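PDB 5BUM: chitinase A, which probably hydrolyses O-glycosidic bonds of chitin through its family 18 glycosidase domain and carries a carbohydrate-binding LysM module. Local coordinates for residues S4-T7 / G11-C14. Sequence-based numbering, arbitrary orientation.
Sequences SYYT and GDIC
Y6 and D12 meet through a single hydrogen bond, in which the phenol OH of Y6 donates to OD2 of D12 over 2.6 Å. The two side chains approach from opposite directions, Y6 from strand 5-7 and D12 from the loop that leads on to helix 14-21. OD2 sits in the ring plane at the tyrosine's edge, 3.2 Å from CE2 of Y6. On the acceptor, the hydroxyl comes to the syn side but 32° out of the carboxylate plane, and ring and carboxylate are turned 36° against each other. OD1 of D12 is 3.6 Å from Y6 OH and lies close to a sulfate ion, probably from the crystallisation liquor.

With CG anti to the backbone N (chi1 179°), the Y6 ring extends from the strand and brings its OH to D12; even the nearest CA atoms of the two segments, those of T7 and D12, are 9.5 Å apart. OD2 also accepts the backbone N-H of K9, tying strand side chain to loop main chain. Y6 pairs through its backbone with L46 in the two-stranded antiparallel sheet, while both Y6 and D12 rest on I17 of helix 14-21. The contact thus joins the first strand of the strand-helix-helix-strand LysM fold to the start of its first helix, where C14 is disulfide-bonded to C37. A phenylalanine in place of Y6 would probably keep much of the ring packing but leave OD2 without its hydroxyl donor. Two donors on OD2 would tend to favour the ionised carboxylate, though the sulfate may oppose this, and probably fix the loop against the strand.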
ATOM      1  N   SER A   4       5.172  -7.658  11.472  1.00 44.34           N
ATOM      2  CA  SER A   4       3.882  -7.154  11.969  1.00 40.14           C
ATOM      3  C   SER A   4       3.342  -5.984  11.177  1.00 33.15           C
ATOM      4  O   SER A   4       4.090  -5.099  10.862  1.00 38.39           O
ATOM      5  CB  SER A   4       4.023  -6.714  13.438  1.00 39.56           C
ATOM      6  OG  SER A   4       2.729  -6.629  14.044  1.00 40.06           O
ATOM      7  N   TYR A   5       2.033  -5.946  10.934  1.00 29.77           N
ATOM      8  CA  TYR A   5       1.411  -4.900  10.118  1.00 31.18           C
ATOM      9  C   TYR A   5       0.293  -4.187  10.819  1.00 29.06           C
ATOM     10  O   TYR A   5      -0.447  -4.821  11.526  1.00 28.69           O
ATOM     11  CB  TYR A   5       0.790  -5.479   8.826  1.00 31.33           C
ATOM     12  CG  TYR A   5       1.823  -5.868   7.797  1.00 33.09           C
ATOM     13  CD1 TYR A   5       2.323  -4.931   6.901  1.00 32.82           C
ATOM     14  CD2 TYR A   5       2.310  -7.175   7.736  1.00 33.94           C
ATOM     15  CE1 TYR A   5       3.281  -5.277   5.981  1.00 33.97           C
ATOM     16  CE2 TYR A   5       3.263  -7.532   6.823  1.00 34.22           C
ATOM     17  CZ  TYR A   5       3.737  -6.582   5.949  1.00 38.05           C
ATOM     18  OH  TYR A   5       4.661  -6.939   5.005  1.00 43.92           O
ATOM     19  N   TYR A   6       0.161  -2.887  10.532  1.00 28.16           N
ATOM     20  CA  TYR A   6      -0.978  -2.078  10.894  1.00 27.65           C
ATOM     21  C   TYR A   6      -1.758  -1.638   9.653  1.00 30.53           C
ATOM     22  O   TYR A   6      -1.181  -1.156   8.682  1.00 36.71           O
ATOM     23  CB  TYR A   6      -0.543  -0.802  11.658  1.00 26.61           C
ATOM     24  CG  TYR A   6      -1.742   0.052  12.020  1.00 24.08           C
ATOM     25  CD1 TYR A   6      -2.587  -0.317  13.045  1.00 25.52           C
ATOM     26  CD2 TYR A   6      -2.053   1.166  11.298  1.00 23.19           C
ATOM     27  CE1 TYR A   6      -3.702   0.446  13.380  1.00 26.35           C
ATOM     28  CE2 TYR A   6      -3.157   1.941  11.595  1.00 24.95           C
ATOM     29  CZ  TYR A   6      -3.975   1.594  12.648  1.00 27.73           C
ATOM     30  OH  TYR A   6      -5.101   2.365  12.936  1.00 31.60           O
ATOM     31  N   THR A   7      -3.075  -1.740   9.719  1.00 29.57           N
ATOM     32  CA  THR A   7      -3.939  -1.419   8.608  1.00 28.74           C
ATOM     33  C   THR A   7      -4.544  -0.044   8.715  1.00 28.42           C
ATOM     34  O   THR A   7      -5.343   0.227   9.609  1.00 30.16           O
ATOM     35  CB  THR A   7      -5.123  -2.389   8.580  1.00 32.24           C
ATOM     36  OG1 THR A   7      -4.636  -3.706   8.275  1.00 34.31           O
ATOM     37  CG2 THR A   7      -6.161  -1.922   7.510  1.00 33.46           C
ATOM     38  N   GLY A  11      -9.014   8.336   8.767  1.00 44.36           N
ATOM     39  CA  GLY A  11      -8.542   9.403   9.666  1.00 44.43           C
ATOM     40  C   GLY A  11      -7.223   9.143  10.399  1.00 44.00           C
ATOM     41  O   GLY A  11      -6.703  10.022  11.075  1.00 42.96           O
ATOM     42  N   ASP A  12      -6.673   7.943  10.274  1.00 37.91           N
ATOM     43  CA  ASP A  12      -5.330   7.685  10.788  1.00 32.41           C
ATOM     44  C   ASP A  12      -4.240   8.582  10.235  1.00 30.44           C
ATOM     45  O   ASP A  12      -4.194   8.856   9.037  1.00 29.95           O
ATOM     46  CB  ASP A  12      -4.927   6.270  10.443  1.00 32.60           C
ATOM     47  CG  ASP A  12      -5.591   5.269  11.310  1.00 33.89           C
ATOM     48  OD1 ASP A  12      -6.264   5.677  12.280  1.00 37.87           O
ATOM     49  OD2 ASP A  12      -5.410   4.078  11.035  1.00 32.31           O
ATOM     50  N   ILE A  13      -3.299   8.984  11.086  1.00 30.20           N
ATOM     51  CA  ILE A  13      -2.108   9.722  10.596  1.00 29.94           C
ATOM     52  C   ILE A  13      -0.850   9.019  11.040  1.00 29.78           C
ATOM     53  O   ILE A  13      -0.867   8.172  11.956  1.00 35.12           O
ATOM     54  CB  ILE A  13      -2.115  11.198  11.045  1.00 31.54           C
ATOM     55  CG1 ILE A  13      -1.986  11.304  12.582  1.00 35.36           C
ATOM     56  CG2 ILE A  13      -3.424  11.858  10.592  1.00 31.25           C
ATOM     57  CD1 ILE A  13      -2.015  12.732  13.108  1.00 35.18           C
ATOM     58  N   CYS A  14       0.252   9.312  10.374  1.00 28.85           N
ATOM     59  CA  CYS A  14       1.452   8.518  10.623  1.00 29.14           C
ATOM     60  C   CYS A  14       1.928   8.706  12.067  1.00 30.81           C
ATOM     61  O   CYS A  14       2.366   7.749  12.699  1.00 31.35           O
ATOM     62  CB  CYS A  14       2.582   8.904   9.686  1.00 28.73           C
ATOM     63  SG  CYS A  14       2.545   8.157   8.053  1.00 29.43           S
TER